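Local coordinates for Lmo0135 protein (Listeria monocytogenes EGD-e, PDB 5ISU) that probably serves as the extracellular substrate-binding protein of an ABC transporter, with peptides as its likely cargo, at residues 282-288 against 359-364. Residues are numbered along the deposited sequence; the frame is centred on the assembly and turned at random.
Sequences ALDREEI and YLQQQY
At the edge of the Tyr359 ring, in its plane, Glu287 OE1 accepts a hydrogen bond from Tyr359 OH at 2.7 Å, while Gln363 CG, from Tyr359's own helix 351-365, lies 3.3 Å above one face of that ring, offset toward the rim. At the edge of the Tyr364 ring sits Ala282 CB, 4.1 Å from Tyr364 CD1, and Tyr364 OH bonds to Leu279 O. The Glu287 carboxylate and Tyr359 ring planes stand 82° apart, and OE1 offers its anti lone pair. Asp284 N adds a weak bond to the Tyr359 hydroxyl (3.2 Å, N-H...O 133°). With CG anti to the backbone N (chi1 179°), Tyr359 reaches across to the start of helix 285-292, where Asp284 OD1 caps Glu287 N at 2.9 Å. Ile288 CG1 approaches the ring obliquely, 3.5 Å from Tyr359 CE2. Leu283 CD2 inserts between the two tyrosines and meets Leu360 CD2 tightly, at 3.4 Å. Tyr463 of strand 462-475 packs on Leu283 and Ile288; Leu371 of strand 370-376 touches Leu360 and Tyr364. Gln363, bent at chi2, sends NE2 to Ala282 O at 3.1 Å, nearly in line with the carbonyl. Polar bonds thus flank the buried leucine contact, and the tyrosine proton probably steadies Glu287 as an anion.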
loop_
_atom_site.group_PDB
_atom_site.type_symbol
_atom_site.label_atom_id
_atom_site.label_comp_id
_atom_site.label_asym_id
_atom_site.label_seq_id
_atom_site.Cartn_x
_atom_site.Cartn_y
_atom_site.Cartn_z
ATOM N N ALA A 282 22.396 10.959 -14.496
ATOM C CA ALA A 282 21.881 11.503 -15.750
ATOM C C ALA A 282 20.454 12.056 -15.615
ATOM O O ALA A 282 19.973 12.742 -16.518
ATOM C CB ALA A 282 21.913 10.430 -16.834
ATOM N N LEU A 283 19.803 11.784 -14.484
ATOM C CA LEU A 283 18.403 12.136 -14.291
ATOM C C LEU A 283 18.148 13.278 -13.318
ATOM O O LEU A 283 18.981 13.574 -12.465
ATOM C CB LEU A 283 17.660 10.895 -13.787
ATOM C CG LEU A 283 17.843 9.600 -14.589
ATOM C CD1 LEU A 283 17.176 8.429 -13.890
ATOM C CD2 LEU A 283 17.306 9.746 -16.003
ATOM N N ASP A 284 16.976 13.905 -13.473
ATOM C CA ASP A 284 16.504 14.997 -12.592
ATOM C C ASP A 284 15.048 14.771 -12.224
ATOM O O ASP A 284 14.157 14.820 -13.077
ATOM C CB ASP A 284 16.657 16.376 -13.220
ATOM C CG ASP A 284 16.035 17.475 -12.359
ATOM O OD1 ASP A 284 14.790 17.582 -12.298
ATOM O OD2 ASP A 284 16.795 18.237 -11.734
ATOM N N ARG A 285 14.814 14.586 -10.939
ATOM C CA ARG A 285 13.487 14.289 -10.431
ATOM C C ARG A 285 12.364 15.270 -10.753
ATOM O O ARG A 285 11.288 14.822 -11.113
ATOM C CB ARG A 285 13.564 14.057 -8.923
ATOM C CG ARG A 285 14.259 12.749 -8.599
ATOM C CD ARG A 285 14.424 12.525 -7.124
ATOM N NE ARG A 285 15.022 11.208 -6.882
ATOM C CZ ARG A 285 16.339 10.955 -6.825
ATOM N NH1 ARG A 285 16.769 9.716 -6.602
ATOM N NH2 ARG A 285 17.236 11.920 -6.988
ATOM N N GLU A 286 12.590 16.582 -10.610
ATOM C CA GLU A 286 11.525 17.566 -10.923
ATOM C C GLU A 286 11.100 17.464 -12.381
ATOM O O GLU A 286 9.930 17.631 -12.691
ATOM C CB GLU A 286 11.919 19.002 -10.575
ATOM C CG GLU A 286 12.080 19.211 -9.078
ATOM C CD GLU A 286 12.072 20.678 -8.634
ATOM O OE1 GLU A 286 12.309 20.893 -7.428
ATOM O OE2 GLU A 286 11.814 21.604 -9.456
ATOM N N GLU A 287 12.051 17.168 -13.256
ATOM C CA GLU A 287 11.759 16.982 -14.679
ATOM C C GLU A 287 10.947 15.707 -14.921
ATOM O O GLU A 287 10.001 15.724 -15.719
ATOM C CB GLU A 287 13.047 16.949 -15.513
ATOM C CG GLU A 287 13.759 18.301 -15.603
ATOM C CD GLU A 287 14.970 18.300 -16.539
ATOM O OE1 GLU A 287 15.520 17.212 -16.889
ATOM O OE2 GLU A 287 15.381 19.404 -16.919
ATOM N N ILE A 288 11.308 14.607 -14.248
ATOM C CA ILE A 288 10.548 13.356 -14.403
ATOM C C ILE A 288 9.103 13.555 -13.960
ATOM O O ILE A 288 8.173 13.156 -14.655
ATOM C CB ILE A 288 11.147 12.193 -13.601
ATOM C CG1 ILE A 288 12.539 11.845 -14.130
ATOM C CG2 ILE A 288 10.248 10.962 -13.711
ATOM C CD1 ILE A 288 13.295 10.840 -13.283
ATOM N N TYR A 359 11.840 9.847 -21.016
ATOM C CA TYR A 359 12.766 10.738 -20.343
ATOM C C TYR A 359 14.101 10.009 -20.088
ATOM O O TYR A 359 15.166 10.561 -20.323
ATOM C CB TYR A 359 12.158 11.290 -19.056
ATOM C CG TYR A 359 13.101 12.200 -18.336
ATOM C CD1 TYR A 359 13.162 13.560 -18.629
ATOM C CD2 TYR A 359 13.952 11.701 -17.375
ATOM C CE1 TYR A 359 14.053 14.387 -17.967
ATOM C CE2 TYR A 359 14.836 12.521 -16.711
ATOM C CZ TYR A 359 14.878 13.849 -17.004
ATOM O OH TYR A 359 15.783 14.609 -16.328
ATOM N N LEU A 360 14.044 8.767 -19.623
ATOM C CA LEU A 360 15.276 7.988 -19.401
ATOM C C LEU A 360 16.033 7.791 -20.725
ATOM O O LEU A 360 17.249 7.979 -20.802
ATOM C CB LEU A 360 14.972 6.624 -18.775
ATOM C CG LEU A 360 14.191 6.558 -17.462
ATOM C CD1 LEU A 360 14.093 5.109 -16.990
ATOM C CD2 LEU A 360 14.824 7.403 -16.385
ATOM N N GLN A 361 15.297 7.434 -21.767
ATOM C CA GLN A 361 15.878 7.235 -23.106
ATOM C C GLN A 361 16.597 8.495 -23.563
ATOM O O GLN A 361 17.752 8.447 -24.007
ATOM C CB GLN A 361 14.786 6.894 -24.114
ATOM C CG GLN A 361 15.298 6.538 -25.499
ATOM C CD GLN A 361 14.175 6.331 -26.486
ATOM O OE1 GLN A 361 13.194 7.078 -26.503
ATOM N NE2 GLN A 361 14.325 5.334 -27.341
ATOM N N GLN A 362 15.889 9.613 -23.450
ATOM C CA GLN A 362 16.402 10.933 -23.793
ATOM C C GLN A 362 17.669 11.240 -22.992
ATOM O O GLN A 362 18.692 11.614 -23.568
ATOM C CB GLN A 362 15.330 11.979 -23.461
ATOM C CG GLN A 362 15.642 13.420 -23.851
ATOM C CD GLN A 362 14.763 14.418 -23.102
ATOM O OE1 GLN A 362 14.775 14.472 -21.864
ATOM N NE2 GLN A 362 14.024 15.225 -23.839
ATOM N N GLN A 363 17.605 11.047 -21.664
ATOM C CA GLN A 363 18.734 11.373 -20.788
ATOM C C GLN A 363 19.900 10.448 -20.953
ATOM O O GLN A 363 21.040 10.879 -20.824
ATOM C CB GLN A 363 18.317 11.436 -19.309
ATOM C CG GLN A 363 17.349 12.581 -19.001
ATOM C CD GLN A 363 17.874 13.949 -19.437
ATOM O OE1 GLN A 363 17.212 14.663 -20.191
ATOM N NE2 GLN A 363 19.084 14.290 -19.010
ATOM N N TYR A 364 19.632 9.174 -21.211
ATOM C CA TYR A 364 20.722 8.229 -21.420
ATOM C C TYR A 364 21.388 8.470 -22.770
ATOM O O TYR A 364 22.608 8.346 -22.876
ATOM C CB TYR A 364 20.297 6.770 -21.198
ATOM C CG TYR A 364 19.793 6.479 -19.783
ATOM C CD1 TYR A 364 20.254 7.203 -18.672
ATOM C CD2 TYR A 364 18.935 5.418 -19.542
ATOM C CE1 TYR A 364 19.807 6.923 -17.390
ATOM C CE2 TYR A 364 18.499 5.122 -18.251
ATOM C CZ TYR A 364 18.936 5.877 -17.185
ATOM O OH TYR A 364 18.505 5.581 -15.915
#